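Local coordinates for protein putative transcriptional coactivator P15 (Enterobacteria phage t5, PDB 4BG7) that probably binds DNA as a phage homolog of the eukaryotic transcription coactivator PC4, and is implicated in recombination-dependent DNA replication, at residues Q4-I18 / L30-R44. Sequence-based numbering, arbitrary orientation.
Sequences QVNQNYEGHVDDQSI and LTVSEFRGNLYMGIR
A classic beta bulge marks this antiparallel pairing: D15 N and Q16 N both bond V32 O, at 2.7 and 3.1 Å. V13 pairs with E34 before the bulge and I18 with L30 after it. Residues 13-18 belong to strand 13-23, the outermost on one side of the chain's four-stranded PC4-type antiparallel sheet, and the N-terminal loop folds back over the hairpin 30-44. D14 and R44 form a salt bridge, and Y9 lies over one face of the R44 guanidinium. With CG anti to the backbone N (chi1 -177°) and a bend at chi3, R44 brings NE and NH2 to D14 OD1, each at 2.9 Å, from the same face of the carboxylate. R44 NH1 bonds T57 O, which further fixes the guanidinium. R44 CB sits over one face of the Y9 ring, toward the rim. Y9 is buried, and one water links its OH to S33 OG and T31 O. H12 ND1 shares a 2.7 Å hydrogen bond with S33 OG. F35 CB packs over the centre of the H12 ring, 3.5 Å from its centroid. The H12 and F35 planes lie within 3° of parallel, but the rings hardly overlap. H12 meets Y40 in an offset edge-to-face pair, planes at 63°. N6 ND2 lies over one Y40 face and bonds S62 OG.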
loop_
_atom_site.group_PDB
_atom_site.type_symbol
_atom_site.label_atom_id
_atom_site.label_comp_id
_atom_site.label_asym_id
_atom_site.label_seq_id
_atom_site.Cartn_x
_atom_site.Cartn_y
_atom_site.Cartn_z
ATOM N N GLN A 4 -4.253 -1.085 14.709
ATOM C CA GLN A 4 -2.806 -1.261 14.962
ATOM C C GLN A 4 -2.015 -1.601 13.680
ATOM O O GLN A 4 -2.625 -2.064 12.752
ATOM C CB GLN A 4 -2.637 -2.422 15.936
ATOM C CG GLN A 4 -2.724 -3.769 15.256
ATOM C CD GLN A 4 -3.096 -4.909 16.164
ATOM O OE1 GLN A 4 -4.054 -4.818 16.931
ATOM N NE2 GLN A 4 -2.366 -6.019 16.047
ATOM N N VAL A 5 -0.684 -1.434 13.679
ATOM C CA VAL A 5 0.197 -1.913 12.582
ATOM C C VAL A 5 0.874 -3.255 12.961
ATOM O O VAL A 5 1.297 -3.476 14.113
ATOM C CB VAL A 5 1.269 -0.864 12.156
ATOM C CG1 VAL A 5 2.342 -1.470 11.213
ATOM C CG2 VAL A 5 0.612 0.357 11.504
ATOM N N ASN A 6 0.898 -4.174 12.004
ATOM C CA ASN A 6 1.544 -5.463 12.199
ATOM C C ASN A 6 2.829 -5.519 11.427
ATOM O O ASN A 6 2.846 -5.104 10.256
ATOM C CB ASN A 6 0.615 -6.589 11.774
ATOM C CG ASN A 6 -0.750 -6.445 12.353
ATOM O OD1 ASN A 6 -0.913 -6.570 13.532
ATOM N ND2 ASN A 6 -1.738 -6.123 11.516
ATOM N N GLN A 7 3.888 -6.058 12.086
ATOM C CA GLN A 7 5.261 -6.049 11.542
ATOM C C GLN A 7 5.606 -7.385 10.913
ATOM O O GLN A 7 6.708 -7.582 10.368
ATOM C CB GLN A 7 6.271 -5.520 12.585
ATOM C CG GLN A 7 5.994 -4.044 12.946
ATOM C CD GLN A 7 6.903 -3.517 14.083
ATOM O OE1 GLN A 7 6.454 -3.262 15.194
ATOM N NE2 GLN A 7 8.178 -3.410 13.805
ATOM N N ASN A 8 4.604 -8.275 10.929
ATOM C CA ASN A 8 4.632 -9.562 10.279
ATOM C C ASN A 8 3.182 -10.109 10.159
ATOM O O ASN A 8 2.197 -9.467 10.587
ATOM C CB ASN A 8 5.553 -10.523 11.003
ATOM C CG ASN A 8 5.046 -10.892 12.381
ATOM O OD1 ASN A 8 3.935 -11.349 12.510
ATOM N ND2 ASN A 8 5.899 -10.767 13.403
ATOM N N TYR A 9 3.077 -11.250 9.482
ATOM C CA TYR A 9 1.800 -11.879 9.278
ATOM C C TYR A 9 1.514 -13.105 10.146
ATOM O O TYR A 9 0.604 -13.880 9.834
ATOM C CB TYR A 9 1.654 -12.247 7.813
ATOM C CG TYR A 9 1.149 -11.081 6.956
ATOM C CD1 TYR A 9 2.038 -10.125 6.363
ATOM C CD2 TYR A 9 -0.194 -10.961 6.680
ATOM C CE1 TYR A 9 1.550 -9.081 5.582
ATOM C CE2 TYR A 9 -0.669 -9.920 5.871
ATOM C CZ TYR A 9 0.215 -8.984 5.320
ATOM O OH TYR A 9 -0.422 -7.986 4.540
ATOM N N GLU A 10 2.259 -13.261 11.245
ATOM C CA GLU A 10 1.920 -14.295 12.241
ATOM C C GLU A 10 0.481 -14.189 12.732
ATOM O O GLU A 10 0.034 -13.141 13.201
ATOM C CB GLU A 10 2.916 -14.265 13.413
ATOM C CG GLU A 10 4.324 -14.534 12.920
ATOM C CD GLU A 10 5.339 -14.922 13.972
ATOM O OE1 GLU A 10 4.982 -15.089 15.168
ATOM O OE2 GLU A 10 6.512 -15.044 13.549
ATOM N N GLY A 11 -0.252 -15.289 12.615
ATOM C CA GLY A 11 -1.652 -15.338 13.040
ATOM C C GLY A 11 -2.668 -14.791 12.017
ATOM O O GLY A 11 -3.861 -14.804 12.276
ATOM N N HIS A 12 -2.205 -14.311 10.861
ATOM C CA HIS A 12 -3.109 -13.731 9.861
ATOM C C HIS A 12 -3.510 -14.787 8.908
ATOM O O HIS A 12 -2.691 -15.622 8.503
ATOM C CB HIS A 12 -2.394 -12.628 9.036
ATOM C CG HIS A 12 -2.207 -11.332 9.761
ATOM N ND1 HIS A 12 -2.805 -10.187 9.353
ATOM C CD2 HIS A 12 -1.450 -11.004 10.896
ATOM C CE1 HIS A 12 -2.489 -9.205 10.182
ATOM N NE2 HIS A 12 -1.634 -9.685 11.118
ATOM N N VAL A 13 -4.738 -14.686 8.437
ATOM C CA VAL A 13 -5.224 -15.496 7.336
ATOM C C VAL A 13 -5.652 -14.522 6.187
ATOM O O VAL A 13 -6.444 -13.632 6.426
ATOM C CB VAL A 13 -6.438 -16.402 7.792
ATOM C CG1 VAL A 13 -7.161 -16.972 6.600
ATOM C CG2 VAL A 13 -5.970 -17.531 8.746
ATOM N N ASP A 14 -5.179 -14.771 4.983
ATOM C CA ASP A 14 -5.531 -13.968 3.817
ATOM C C ASP A 14 -6.999 -14.178 3.430
ATOM O O ASP A 14 -7.520 -15.314 3.352
ATOM C CB ASP A 14 -4.723 -14.365 2.596
ATOM C CG ASP A 14 -3.291 -13.954 2.667
ATOM O OD1 ASP A 14 -2.848 -13.336 3.656
ATOM O OD2 ASP A 14 -2.621 -14.263 1.687
ATOM N N ASP A 15 -7.649 -13.080 3.141
ATOM C CA ASP A 15 -8.965 -13.067 2.499
ATOM C C ASP A 15 -8.904 -12.594 1.048
ATOM O O ASP A 15 -9.704 -13.058 0.239
ATOM C CB ASP A 15 -9.880 -12.177 3.272
ATOM C CG ASP A 15 -10.233 -12.756 4.579
ATOM O OD1 ASP A 15 -10.130 -14.023 4.774
ATOM O OD2 ASP A 15 -10.588 -11.938 5.445
ATOM N N GLN A 16 -7.957 -11.719 0.719
ATOM C CA GLN A 16 -7.600 -11.427 -0.728
ATOM C C GLN A 16 -6.120 -11.266 -0.869
ATOM O O GLN A 16 -5.451 -10.854 0.093
ATOM C CB GLN A 16 -8.259 -10.098 -1.221
ATOM C CG GLN A 16 -9.712 -9.971 -0.890
ATOM C CD GLN A 16 -10.341 -8.721 -1.557
ATOM O OE1 GLN A 16 -10.073 -8.436 -2.695
ATOM N NE2 GLN A 16 -11.079 -7.970 -0.807
ATOM N N SER A 17 -5.587 -11.538 -2.075
ATOM C CA SER A 17 -4.158 -11.431 -2.340
ATOM C C SER A 17 -3.972 -11.141 -3.814
ATOM O O SER A 17 -4.416 -11.979 -4.617
ATOM C CB SER A 17 -3.474 -12.743 -1.990
ATOM O OG SER A 17 -2.081 -12.667 -2.186
ATOM N N ILE A 18 -3.344 -10.006 -4.154
ATOM C CA ILE A 18 -3.070 -9.598 -5.570
ATOM C C ILE A 18 -1.609 -9.300 -5.826
ATOM O O ILE A 18 -0.968 -8.472 -5.138
ATOM C CB ILE A 18 -3.966 -8.381 -6.035
ATOM C CG1 ILE A 18 -5.414 -8.712 -5.827
ATOM C CG2 ILE A 18 -3.746 -8.068 -7.535
ATOM C CD1 ILE A 18 -6.354 -7.575 -6.074
ATOM N N LEU A 30 -0.325 -7.485 -2.534
ATOM C CA LEU A 30 -1.281 -6.654 -1.818
ATOM C C LEU A 30 -2.320 -7.550 -1.216
ATOM O O LEU A 30 -3.043 -8.297 -1.931
ATOM C CB LEU A 30 -2.011 -5.653 -2.732
ATOM C CG LEU A 30 -2.866 -4.588 -2.027
ATOM C CD1 LEU A 30 -1.945 -3.768 -1.158
ATOM C CD2 LEU A 30 -3.521 -3.727 -3.142
ATOM N N THR A 31 -2.444 -7.434 0.099
ATOM C CA THR A 31 -3.145 -8.451 0.869
ATOM C C THR A 31 -4.171 -7.846 1.828
ATOM O O THR A 31 -3.903 -6.837 2.467
ATOM C CB THR A 31 -2.143 -9.294 1.676
ATOM O OG1 THR A 31 -1.253 -9.893 0.759
ATOM C CG2 THR A 31 -2.899 -10.336 2.537
ATOM N N VAL A 32 -5.343 -8.471 1.874
ATOM C CA VAL A 32 -6.313 -8.193 2.909
ATOM C C VAL A 32 -6.291 -9.495 3.732
ATOM O O VAL A 32 -6.485 -10.617 3.196
ATOM C CB VAL A 32 -7.743 -7.946 2.428
ATOM C CG1 VAL A 32 -8.698 -7.753 3.666
ATOM C CG2 VAL A 32 -7.791 -6.735 1.488
ATOM N N SER A 33 -6.126 -9.324 5.024
ATOM C CA SER A 33 -6.023 -10.450 5.962
ATOM C C SER A 33 -6.857 -10.184 7.204
ATOM O O SER A 33 -7.159 -9.039 7.530
ATOM C CB SER A 33 -4.560 -10.651 6.334
ATOM O OG SER A 33 -3.962 -9.544 6.996
ATOM N N GLU A 34 -7.209 -11.269 7.891
ATOM C CA GLU A 34 -7.968 -11.173 9.144
ATOM C C GLU A 34 -7.019 -11.656 10.251
ATOM O O GLU A 34 -6.337 -12.673 10.077
ATOM C CB GLU A 34 -9.195 -12.029 9.096
ATOM C CG GLU A 34 -10.043 -11.770 10.336
ATOM C CD GLU A 34 -11.300 -12.616 10.375
ATOM O OE1 GLU A 34 -11.696 -13.192 9.336
ATOM O OE2 GLU A 34 -11.842 -12.715 11.481
ATOM N N PHE A 35 -7.017 -10.920 11.365
ATOM C CA PHE A 35 -6.201 -11.229 12.563
ATOM C C PHE A 35 -6.975 -10.648 13.794
ATOM O O PHE A 35 -7.289 -9.447 13.786
ATOM C CB PHE A 35 -4.867 -10.493 12.436
ATOM C CG PHE A 35 -3.993 -10.565 13.672
ATOM C CD1 PHE A 35 -3.427 -11.770 14.067
ATOM C CD2 PHE A 35 -3.752 -9.448 14.420
ATOM C CE1 PHE A 35 -2.627 -11.846 15.209
ATOM C CE2 PHE A 35 -2.972 -9.524 15.571
ATOM C CZ PHE A 35 -2.415 -10.735 15.954
ATOM N N ARG A 36 -7.365 -11.481 14.767
ATOM C CA ARG A 36 -7.884 -10.968 16.096
ATOM C C ARG A 36 -9.142 -10.183 15.859
ATOM O O ARG A 36 -9.312 -9.076 16.356
ATOM C CB ARG A 36 -6.809 -10.091 16.820
ATOM C CG ARG A 36 -7.099 -9.612 18.269
ATOM C CD ARG A 36 -6.328 -8.321 18.693
ATOM N NE ARG A 36 -4.883 -8.524 18.683
ATOM C CZ ARG A 36 -3.934 -7.582 18.681
ATOM N NH1 ARG A 36 -4.222 -6.272 18.729
ATOM N NH2 ARG A 36 -2.665 -7.955 18.642
ATOM N N GLY A 37 -10.000 -10.746 15.023
ATOM C CA GLY A 37 -11.296 -10.166 14.775
ATOM C C GLY A 37 -11.360 -8.974 13.831
ATOM O O GLY A 37 -12.425 -8.449 13.653
ATOM N N ASN A 38 -10.229 -8.558 13.227
ATOM C CA ASN A 38 -10.158 -7.323 12.468
ATOM C C ASN A 38 -9.472 -7.540 11.124
ATOM O O ASN A 38 -8.709 -8.472 10.960
ATOM C CB ASN A 38 -9.413 -6.298 13.309
ATOM C CG ASN A 38 -10.183 -5.968 14.595
ATOM O OD1 ASN A 38 -11.321 -5.501 14.559
ATOM N ND2 ASN A 38 -9.602 -6.313 15.711
ATOM N N LEU A 39 -9.790 -6.682 10.159
ATOM C CA LEU A 39 -9.169 -6.747 8.822
ATOM C C LEU A 39 -8.014 -5.756 8.718
ATOM O O LEU A 39 -8.084 -4.658 9.207
ATOM C CB LEU A 39 -10.216 -6.458 7.713
ATOM C CG LEU A 39 -11.291 -7.546 7.630
ATOM C CD1 LEU A 39 -12.293 -7.162 6.557
ATOM C CD2 LEU A 39 -10.709 -8.935 7.345
ATOM N N TYR A 40 -6.998 -6.162 7.957
ATOM C CA TYR A 40 -5.807 -5.409 7.685
ATOM C C TYR A 40 -5.484 -5.470 6.213
ATOM O O TYR A 40 -5.803 -6.476 5.536
ATOM C CB TYR A 40 -4.630 -6.075 8.422
ATOM C CG TYR A 40 -4.861 -5.959 9.894
ATOM C CD1 TYR A 40 -4.450 -4.846 10.579
ATOM C CD2 TYR A 40 -5.563 -6.929 10.559
ATOM C CE1 TYR A 40 -4.734 -4.704 11.950
ATOM C CE2 TYR A 40 -5.795 -6.837 11.938
ATOM C CZ TYR A 40 -5.416 -5.727 12.620
ATOM O OH TYR A 40 -5.673 -5.640 13.994
ATOM N N MET A 41 -4.899 -4.375 5.716
ATOM C CA MET A 41 -4.323 -4.360 4.375
ATOM C C MET A 41 -2.836 -4.129 4.453
ATOM O O MET A 41 -2.342 -3.360 5.257
ATOM C CB MET A 41 -4.951 -3.313 3.417
ATOM C CG MET A 41 -5.008 -1.905 3.923
ATOM S SD MET A 41 -5.447 -0.688 2.639
ATOM C CE MET A 41 -5.797 0.675 3.713
ATOM N N GLY A 42 -2.116 -4.793 3.562
ATOM C CA GLY A 42 -0.665 -4.646 3.542
ATOM C C GLY A 42 0.024 -5.442 2.452
ATOM O O GLY A 42 -0.596 -5.816 1.453
ATOM N N ILE A 43 1.306 -5.719 2.654
ATOM C CA ILE A 43 2.046 -6.498 1.674
ATOM C C ILE A 43 2.557 -7.773 2.337
ATOM O O ILE A 43 3.232 -7.676 3.330
ATOM C CB ILE A 43 3.238 -5.682 1.190
ATOM C CG1 ILE A 43 2.781 -4.528 0.311
ATOM C CG2 ILE A 43 4.263 -6.566 0.486
ATOM C CD1 ILE A 43 1.805 -4.728 -0.829
ATOM N N ARG A 44 2.158 -8.942 1.837
ATOM C CA ARG A 44 2.710 -10.216 2.326
ATOM C C ARG A 44 3.698 -10.701 1.301
ATOM O O ARG A 44 3.404 -10.665 0.095
ATOM C CB ARG A 44 1.608 -11.275 2.476
ATOM C CG ARG A 44 2.147 -12.569 3.058
ATOM C CD ARG A 44 1.196 -13.713 2.907
ATOM N NE ARG A 44 0.060 -13.718 3.861
ATOM C CZ ARG A 44 0.056 -14.276 5.063
ATOM N NH1 ARG A 44 1.151 -14.803 5.566
ATOM N NH2 ARG A 44 -1.080 -14.258 5.774
HETATM O O HOH W 1 -2.941 -7.642 5.239
HETATM O O HOH W 2 0.769 -15.981 8.139
HETATM O O HOH W 3 -0.992 -12.714 0.138
#